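Long-range contacts in mandelate racemase / muconate lactonizing enzyme family protein (Agrobacterium tumefaciens, PDB 4DXK), which belongs to the mandelate racemase subgroup of the enolase superfamily and is probably a lyase or isomerase: residues L6-V11 and Y44-I49; V11-N16 and T387-R392. All coordinates share one frame; numbering follows the deposited sequence. Where two conformers were deposited one is given.

Both interactions involve strand 3-11 of the antiparallel sheet of the N-terminal domain, with centres about 14 Å apart on the same side of the chain's centre. Interaction 1 packs strand 3-11 against helix 38-53; interaction 2 takes up where that strand ends, at the shared Val11, and joins the following turn to the start of strand 390-396. Along the chain the segments alternate: 6-11, 11-16, 44-49, then 387-392. Strands 3-11 and 390-396 are sheet neighbours, and Glu7 OE2 meets Arg392 NH1 in a salt bridge at 2.8 Å. The end of the chain, having passed through the barrel domain, thus returns to complete the sheet of the first domain.

Interaction 1 (L6-V11 and Y44-I49); sequences LETVRV and YVHEYI
Thr8 and His46 reach toward each other tip to tip, and His46 NE2 donates a hydrogen bond to Thr8 OG1 at 2.8 Å. The hydroxyl oxygen lies almost exactly in the imidazole plane, 1° out of it. Beside NE2 in the ring, His46 CE1 comes within 3.5 Å of the Leu6 carbonyl O, which also sits at the ring edge. The Thr8 rotamer (chi1 49°, OG1 between the backbone N and the carbonyl carbon) turns the hydroxyl to the His46 ring, while Thr8 CG2, beside the backbone N, meets Val45 CG1 at 3.8 Å. Leu6 continues the apolar side: Leu6 CD1 touches Val45 CG1 at 3.9 Å and Ile49 CG2 at 3.7 Å, and the Leu6 and Ile49 side chains cross at about a right angle.

Second partners fix the polar pair. Thr8 OG1 is also hydrogen-bonded to Glu42 OE2, one turn earlier on the helix, and His46 ND1 to Ser395 OG, so both ring nitrogens are engaged and the ring's flip is defined. Glu42 also pairs with Arg10 in a salt bridge.

The axes of 44-49 and 6-11 run nearly antiparallel (159°), 9.2 Å apart at closest, in the alpha+beta capping domain of the enolase superfamily. Phe87 of helix 79-99 touches both Leu6 and Ile49, and strands 17-24 and 390-396 flank strand 3-11 in the sheet.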
ATOM      1  N   LEU A   6      22.425  32.254 -32.563  1.00 10.95           N
ATOM      2  CA  LEU A   6      22.853  31.047 -31.870  1.00 11.12           C
ATOM      3  C   LEU A   6      24.049  30.489 -32.597  1.00 10.09           C
ATOM      4  O   LEU A   6      24.005  30.261 -33.814  1.00 12.87           O
ATOM      5  CB  LEU A   6      21.770  29.974 -31.855  1.00 16.08           C
ATOM      6  CG  LEU A   6      20.507  30.170 -31.038  1.00 15.42           C
ATOM      7  CD1 LEU A   6      19.795  28.822 -30.867  1.00 13.20           C
ATOM      8  CD2 LEU A   6      20.813  30.824 -29.692  1.00 16.71           C
ATOM      9  N   GLU A   7      25.120  30.258 -31.856  1.00 10.24           N
ATOM     10  CA  GLU A   7      26.364  29.759 -32.419  1.00 11.96           C
ATOM     11  C   GLU A   7      26.689  28.435 -31.741  1.00 12.93           C
ATOM     12  O   GLU A   7      26.605  28.325 -30.515  1.00 14.82           O
ATOM     13  CB  GLU A   7      27.481  30.777 -32.180  1.00 12.08           C
ATOM     14  CG  GLU A   7      28.873  30.284 -32.540  1.00 14.62           C
ATOM     15  CD  GLU A   7      29.955  31.296 -32.206  1.00 17.37           C
ATOM     16  OE1 GLU A   7      29.667  32.301 -31.517  1.00 17.25           O
ATOM     17  OE2 GLU A   7      31.107  31.089 -32.630  1.00 16.77           O
ATOM     18  N   THR A   8      27.040  27.426 -32.525  1.00  9.92           N
ATOM     19  CA  THR A   8      27.552  26.191 -31.957  1.00 10.18           C
ATOM     20  C   THR A   8      29.016  26.027 -32.333  1.00  9.87           C
ATOM     21  O   THR A   8      29.433  26.418 -33.428  1.00 10.75           O
ATOM     22  CB  THR A   8      26.754  24.977 -32.428  1.00  9.71           C
ATOM     23  OG1 THR A   8      26.609  25.028 -33.853  1.00 10.89           O
ATOM     24  CG2 THR A   8      25.374  24.958 -31.775  1.00 11.13           C
ATOM     25  N   VAL A   9      29.792  25.446 -31.422  1.00 10.15           N
ATOM     26  CA  VAL A   9      31.225  25.259 -31.609  1.00 10.64           C
ATOM     27  C   VAL A   9      31.580  23.828 -31.249  1.00 10.17           C
ATOM     28  O   VAL A   9      31.155  23.315 -30.205  1.00 10.58           O
ATOM     29  CB  VAL A   9      32.036  26.213 -30.707  1.00 11.35           C
ATOM     30  CG1 VAL A   9      33.532  26.053 -30.951  1.00 14.16           C
ATOM     31  CG2 VAL A   9      31.617  27.653 -30.934  1.00 14.74           C
ATOM     32  N   ARG A  10      32.360  23.194 -32.121  1.00 10.97           N
ATOM     33  CA  ARG A  10      32.909  21.869 -31.865  1.00 10.33           C
ATOM     34  C   ARG A  10      34.406  21.887 -32.132  1.00 12.47           C
ATOM     35  O   ARG A  10      34.904  22.728 -32.890  1.00 13.08           O
ATOM     36  CB  ARG A  10      32.245  20.801 -32.742  1.00 11.70           C
ATOM     37  CG  ARG A  10      30.791  20.544 -32.375  1.00 12.09           C
ATOM     38  CD  ARG A  10      30.172  19.380 -33.145  1.00 16.43           C
ATOM     39  NE  ARG A  10      29.993  19.677 -34.564  1.00 16.23           N
ATOM     40  CZ  ARG A  10      30.746  19.178 -35.537  1.00 19.31           C
ATOM     41  NH1 ARG A  10      31.741  18.346 -35.253  1.00 21.43           N
ATOM     42  NH2 ARG A  10      30.504  19.511 -36.797  1.00 24.17           N
ATOM     43  N   VAL A  11      35.120  20.951 -31.514  1.00 12.24           N
ATOM     44  CA  VAL A  11      36.545  20.773 -31.776  1.00 14.99           C
ATOM     45  C   VAL A  11      36.850  19.312 -32.085  1.00 15.34           C
ATOM     46  O   VAL A  11      36.381  18.402 -31.396  1.00 15.08           O
ATOM     47  CB  VAL A  11      37.425  21.290 -30.613  1.00 17.32           C
ATOM     48  CG1 VAL A  11      37.253  22.789 -30.445  1.00 19.12           C
ATOM     49  CG2 VAL A  11      37.105  20.568 -29.312  1.00 18.75           C
ATOM     50  N   TYR A  44      20.163  19.828 -33.764  1.00  9.53           N
ATOM     51  CA  TYR A  44      18.960  20.174 -33.015  1.00  9.42           C
ATOM     52  C   TYR A  44      18.932  21.648 -32.600  1.00  7.90           C
ATOM     53  O   TYR A  44      17.890  22.308 -32.683  1.00  9.28           O
ATOM     54  CB  TYR A  44      18.832  19.273 -31.783  1.00  8.99           C
ATOM     55  CG  TYR A  44      17.785  19.740 -30.794  1.00  8.18           C
ATOM     56  CD1 TYR A  44      16.438  19.446 -30.983  1.00  8.62           C
ATOM     57  CD2 TYR A  44      18.138  20.497 -29.689  1.00  8.51           C
ATOM     58  CE1 TYR A  44      15.484  19.884 -30.091  1.00  8.46           C
ATOM     59  CE2 TYR A  44      17.182  20.944 -28.785  1.00  9.14           C
ATOM     60  CZ  TYR A  44      15.854  20.629 -28.995  1.00  8.55           C
ATOM     61  OH  TYR A  44      14.886  21.039 -28.109  1.00  8.69           O
ATOM     62  N   VAL A  45      20.064  22.165 -32.138  1.00  8.01           N
ATOM     63  CA  VAL A  45      20.123  23.564 -31.731  1.00  8.84           C
ATOM     64  C   VAL A  45      19.678  24.478 -32.871  1.00  8.79           C
ATOM     65  O   VAL A  45      18.889  25.399 -32.656  1.00  9.75           O
ATOM     66  CB  VAL A  45      21.532  23.935 -31.238  1.00  8.56           C
ATOM     67  CG1 VAL A  45      21.667  25.429 -31.045  1.00 10.74           C
ATOM     68  CG2 VAL A  45      21.842  23.207 -29.936  1.00 10.85           C
ATOM     69  N   HIS A  46      20.145  24.193 -34.082  1.00  9.01           N
ATOM     70  CA  HIS A  46      19.780  25.018 -35.226  1.00  9.96           C
ATOM     71  C   HIS A  46      18.415  24.676 -35.823  1.00 11.15           C
ATOM     72  O   HIS A  46      17.715  25.569 -36.288  1.00 12.45           O
ATOM     73  CB  HIS A  46      20.886  24.981 -36.279  1.00 11.68           C
ATOM     74  CG  HIS A  46      22.183  25.509 -35.765  1.00  9.17           C
ATOM     75  ND1 HIS A  46      22.422  26.858 -35.607  1.00 11.56           N
ATOM     76  CD2 HIS A  46      23.289  24.872 -35.314  1.00 10.34           C
ATOM     77  CE1 HIS A  46      23.631  27.029 -35.099  1.00 10.42           C
ATOM     78  NE2 HIS A  46      24.175  25.840 -34.910  1.00 10.96           N
ATOM     79  N   GLU A  47      18.025  23.402 -35.790  1.00 10.44           N
ATOM     80  CA  GLU A  47      16.748  22.977 -36.372  1.00 11.50           C
ATOM     81  C   GLU A  47      15.561  23.403 -35.506  1.00 10.33           C
ATOM     82  O   GLU A  47      14.523  23.827 -36.027  1.00 11.71           O
ATOM     83  CB  GLU A  47      16.717  21.450 -36.585  1.00 12.40           C
ATOM     84  CG  GLU A  47      15.425  20.922 -37.257  1.00 14.39           C
ATOM     85  CD  GLU A  47      15.398  19.399 -37.479  1.00 12.43           C
ATOM     86  OE1 GLU A  47      15.906  18.655 -36.617  1.00 13.11           O
ATOM     87  OE2 GLU A  47      14.850  18.941 -38.509  1.00 14.22           O
ATOM     88  N   TYR A  48      15.717  23.291 -34.190  1.00 10.38           N
ATOM     89  CA  TYR A  48      14.603  23.412 -33.248  1.00  9.34           C
ATOM     90  C   TYR A  48      14.698  24.636 -32.333  1.00  9.46           C
ATOM     91  O   TYR A  48      13.737  25.396 -32.205  1.00 10.98           O
ATOM     92  CB  TYR A  48      14.504  22.141 -32.395  1.00 10.33           C
ATOM     93  CG  TYR A  48      13.214  22.040 -31.612  1.00 10.82           C
ATOM     94  CD1 TYR A  48      13.089  22.584 -30.336  1.00 11.01           C
ATOM     95  CD2 TYR A  48      12.111  21.405 -32.164  1.00 13.11           C
ATOM     96  CE1 TYR A  48      11.902  22.496 -29.634  1.00 11.66           C
ATOM     97  CE2 TYR A  48      10.921  21.308 -31.474  1.00 14.04           C
ATOM     98  CZ  TYR A  48      10.823  21.851 -30.211  1.00 13.95           C
ATOM     99  OH  TYR A  48       9.624  21.746 -29.542  1.00 15.54           O
ATOM    100  N   ILE A  49      15.844  24.828 -31.686  1.00  8.37           N
ATOM    101  CA  ILE A  49      15.962  25.930 -30.736  1.00  9.55           C
ATOM    102  C   ILE A  49      15.978  27.286 -31.448  1.00  8.43           C
ATOM    103  O   ILE A  49      15.215  28.187 -31.087  1.00 10.09           O
ATOM    104  CB  ILE A  49      17.188  25.802 -29.803  1.00  7.99           C
ATOM    105  CG1 ILE A  49      17.125  24.494 -29.010  1.00  9.51           C
ATOM    106  CG2 ILE A  49      17.253  26.991 -28.854  1.00 10.13           C
ATOM    107  CD1 ILE A  49      18.223  24.350 -27.974  1.00  9.86           C
TER

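Interaction 2 (V11-N16 and T387-R392); sequences VAERTN and TFTVSR
Glu13 turns its carboxylate onto Thr389 as a two-pronged acceptor, the two side chains crossing at about a right angle. Glu13 OE1 accepts from Thr389 N at 2.8 Å in a nearly straight bond (176° at the hydrogen); Glu13 OE2 accepts from Thr389 OG1 at 2.9 Å. Both donors come to the syn side of the oxygen they meet, somewhat out of the carboxylate plane. A bend at chi2 (80°) swings Glu13 CD out of the extended line, and Thr389 OG1 lies anti to its own carbonyl carbon, beside the backbone N, which puts hydroxyl and amide before the same carboxylate. Glu13 OE1 also lies in the plane of the Phe388 ring at its edge, 3.7 Å from Phe388 CD1.

Val11 CG1 approaches Phe388 obliquely, 3.6 Å from Phe388 CB, and the same methyl, Val11 CG1, stands 4.0 Å from Val390 CG2. Val11 and Val390 are a non-hydrogen-bonded antiparallel pair, where strand 3-11 meets strand 390-396 at the edge of the N-terminal domain's sheet. Just past this pair the first strand breaks into a type I turn from Val11 to Arg14, closed by Arg14 N to Val11 O; the turn presents Glu13 to the incoming segment.

The backbone adds a hydrogen bond from Ala12 N to Thr389 O at 3.0 Å, and the same oxygen receives a CA-H contact from Val11. Ala12 CB also rests 3.8 Å from Thr389 CB, both residues exposed. Thr387 CG2 lies over one face of the Phe388 ring, offset toward its rim, and Asp355 and Leu356 of helix 353-356 also touch Phe388, while Trp352 forms a cation-pi pair with Arg14.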
ATOM      1  N   VAL A  11      35.120  20.951 -31.514  1.00 12.24           N
ATOM      2  CA  VAL A  11      36.545  20.773 -31.776  1.00 14.99           C
ATOM      3  C   VAL A  11      36.850  19.312 -32.085  1.00 15.34           C
ATOM      4  O   VAL A  11      36.381  18.402 -31.396  1.00 15.08           O
ATOM      5  CB  VAL A  11      37.425  21.290 -30.613  1.00 17.32           C
ATOM      6  CG1 VAL A  11      37.253  22.789 -30.445  1.00 19.12           C
ATOM      7  CG2 VAL A  11      37.105  20.568 -29.312  1.00 18.75           C
ATOM      8  N   ALA A  12      37.636  19.083 -33.132  1.00 15.87           N
ATOM      9  CA  ALA A  12      37.876  17.725 -33.608  1.00 16.00           C
ATOM     10  C   ALA A  12      38.639  16.890 -32.589  1.00 16.00           C
ATOM     11  O   ALA A  12      38.534  15.663 -32.578  1.00 20.40           O
ATOM     12  CB  ALA A  12      38.621  17.752 -34.937  1.00 19.12           C
ATOM     13  N   GLU A  13      39.395  17.566 -31.730  1.00 15.28           N
ATOM     14  CA  GLU A  13      40.217  16.884 -30.738  1.00 20.77           C
ATOM     15  C   GLU A  13      39.392  16.332 -29.574  1.00 19.85           C
ATOM     16  O   GLU A  13      39.842  15.437 -28.854  1.00 21.68           O
ATOM     17  CB  GLU A  13      41.301  17.828 -30.216  1.00 19.55           C
ATOM     18  CG  GLU A  13      42.400  18.156 -31.232  1.00 21.75           C
ATOM     19  CD  GLU A  13      42.014  19.225 -32.254  1.00 18.86           C
ATOM     20  OE1 GLU A  13      40.962  19.881 -32.101  1.00 17.25           O
ATOM     21  OE2 GLU A  13      42.780  19.414 -33.226  1.00 22.39           O
ATOM     22  N   ARG A  14      38.186  16.865 -29.395  1.00 16.10           N
ATOM     23  CA  ARG A  14      37.301  16.438 -28.315  1.00 17.54           C
ATOM     24  C   ARG A  14      35.891  16.265 -28.855  1.00 13.95           C
ATOM     25  O   ARG A  14      35.041  17.129 -28.644  1.00 13.46           O
ATOM     26  CB  ARG A  14      37.307  17.473 -27.182  1.00 18.96           C
ATOM     27  CG  ARG A  14      38.473  17.325 -26.224  1.00 34.55           C
ATOM     28  CD  ARG A  14      38.639  15.846 -25.914  1.00 34.75           C
ATOM     29  NE  ARG A  14      39.723  15.503 -24.999  1.00 43.78           N
ATOM     30  CZ  ARG A  14      41.005  15.797 -25.187  1.00 41.53           C
ATOM     31  NH1 ARG A  14      41.403  16.487 -26.250  1.00 40.73           N
ATOM     32  NH2 ARG A  14      41.903  15.402 -24.300  1.00 42.08           N
ATOM     33  N   THR A  15      35.632  15.153 -29.542  1.00 14.36           N
ATOM     34  CA  THR A  15      34.418  15.036 -30.349  1.00 14.16           C
ATOM     35  C   THR A  15      33.124  14.915 -29.553  1.00 15.24           C
ATOM     36  O   THR A  15      32.045  15.071 -30.125  1.00 15.63           O
ATOM     37  CB  THR A  15      34.482  13.856 -31.344  1.00 18.58           C
ATOM     38  OG1 THR A  15      34.719  12.644 -30.623  1.00 21.30           O
ATOM     39  CG2 THR A  15      35.583  14.074 -32.374  1.00 22.50           C
ATOM     40  N   ASN A  16      33.207  14.638 -28.252  1.00 12.72           N
ATOM     41  CA  ASN A  16      31.994  14.578 -27.434  1.00 12.72           C
ATOM     42  C   ASN A  16      31.461  15.933 -26.989  1.00 11.32           C
ATOM     43  O   ASN A  16      30.322  16.029 -26.532  1.00 11.45           O
ATOM     44  CB  ASN A  16      32.196  13.688 -26.210  1.00 13.71           C
ATOM     45  CG  ASN A  16      32.226  12.219 -26.563  1.00 19.40           C
ATOM     46  OD1 ASN A  16      31.459  11.760 -27.405  1.00 23.59           O
ATOM     47  ND2 ASN A  16      33.110  11.473 -25.917  1.00 22.75           N
ATOM     48  N   THR A 387      44.845  26.196 -31.245  1.00 27.24           N
ATOM     49  CA  THR A 387      45.127  24.992 -30.475  1.00 23.35           C
ATOM     50  C   THR A 387      44.254  23.830 -30.940  1.00 31.32           C
ATOM     51  O   THR A 387      44.661  22.666 -30.896  1.00 28.68           O
ATOM     52  CB  THR A 387      44.896  25.245 -28.973  1.00 28.93           C
ATOM     53  OG1 THR A 387      45.713  26.341 -28.544  1.00 41.09           O
ATOM     54  CG2 THR A 387      45.242  24.015 -28.152  1.00 31.40           C
ATOM     55  N   PHE A 388      43.055  24.157 -31.405  1.00 21.98           N
ATOM     56  CA  PHE A 388      42.075  23.143 -31.776  1.00 21.18           C
ATOM     57  C   PHE A 388      41.656  23.256 -33.240  1.00 19.22           C
ATOM     58  O   PHE A 388      41.881  24.276 -33.895  1.00 19.99           O
ATOM     59  CB  PHE A 388      40.834  23.240 -30.874  1.00 20.43           C
ATOM     60  CG  PHE A 388      41.118  22.989 -29.419  1.00 20.40           C
ATOM     61  CD1 PHE A 388      41.116  21.699 -28.913  1.00 24.34           C
ATOM     62  CD2 PHE A 388      41.384  24.043 -28.557  1.00 19.44           C
ATOM     63  CE1 PHE A 388      41.382  21.460 -27.575  1.00 33.05           C
ATOM     64  CE2 PHE A 388      41.651  23.817 -27.221  1.00 25.62           C
ATOM     65  CZ  PHE A 388      41.654  22.520 -26.728  1.00 25.27           C
ATOM     66  N   THR A 389      41.049  22.189 -33.748  1.00 17.83           N
ATOM     67  CA  THR A 389      40.455  22.209 -35.074  1.00 18.75           C
ATOM     68  C   THR A 389      38.979  22.523 -34.878  1.00 16.01           C
ATOM     69  O   THR A 389      38.180  21.646 -34.523  1.00 15.95           O
ATOM     70  CB  THR A 389      40.621  20.863 -35.772  1.00 17.29           C
ATOM     71  OG1 THR A 389      42.008  20.504 -35.790  1.00 22.19           O
ATOM     72  CG2 THR A 389      40.101  20.936 -37.200  1.00 23.37           C
ATOM     73  N   VAL A 390      38.635  23.790 -35.077  1.00 16.60           N
ATOM     74  CA  VAL A 390      37.341  24.318 -34.670  1.00 15.09           C
ATOM     75  C   VAL A 390      36.344  24.363 -35.821  1.00 16.76           C
ATOM     76  O   VAL A 390      36.691  24.753 -36.940  1.00 19.03           O
ATOM     77  CB  VAL A 390      37.520  25.747 -34.115  1.00 17.24           C
ATOM     78  CG1 VAL A 390      36.176  26.375 -33.744  1.00 16.39           C
ATOM     79  CG2 VAL A 390      38.463  25.736 -32.923  1.00 21.43           C
ATOM     80  N   SER A 391      35.108  23.955 -35.551  0.53 13.97           N
ATOM     81  CA  SER A 391      34.024  24.148 -36.504  0.53 13.86           C
ATOM     82  C   SER A 391      32.912  24.922 -35.814  0.53 12.63           C
ATOM     83  O   SER A 391      32.612  24.684 -34.644  0.53 14.07           O
ATOM     84  CB  SER A 391      33.500  22.809 -37.023  0.53 15.56           C
ATOM     85  OG  SER A 391      33.039  21.995 -35.960  0.53 18.94           O
ATOM     86  N   ARG A 392      32.311  25.858 -36.536  1.00 13.59           N
ATOM     87  CA  ARG A 392      31.248  26.688 -35.988  1.00 14.69           C
ATOM     88  C   ARG A 392      30.068  26.722 -36.934  1.00 14.35           C
ATOM     89  O   ARG A 392      30.243  26.673 -38.157  1.00 16.96           O
ATOM     90  CB  ARG A 392      31.728  28.120 -35.757  1.00 17.29           C
ATOM     91  CG  ARG A 392      32.933  28.259 -34.848  1.00 17.35           C
ATOM     92  CD  ARG A 392      33.305  29.729 -34.664  1.00 22.47           C
ATOM     93  NE  ARG A 392      34.603  29.893 -34.014  1.00 20.85           N
ATOM     94  CZ  ARG A 392      34.775  30.203 -32.731  1.00 21.13           C
ATOM     95  NH1 ARG A 392      33.732  30.405 -31.935  1.00 20.81           N
ATOM     96  NH2 ARG A 392      36.000  30.323 -32.239  1.00 24.09           N
TER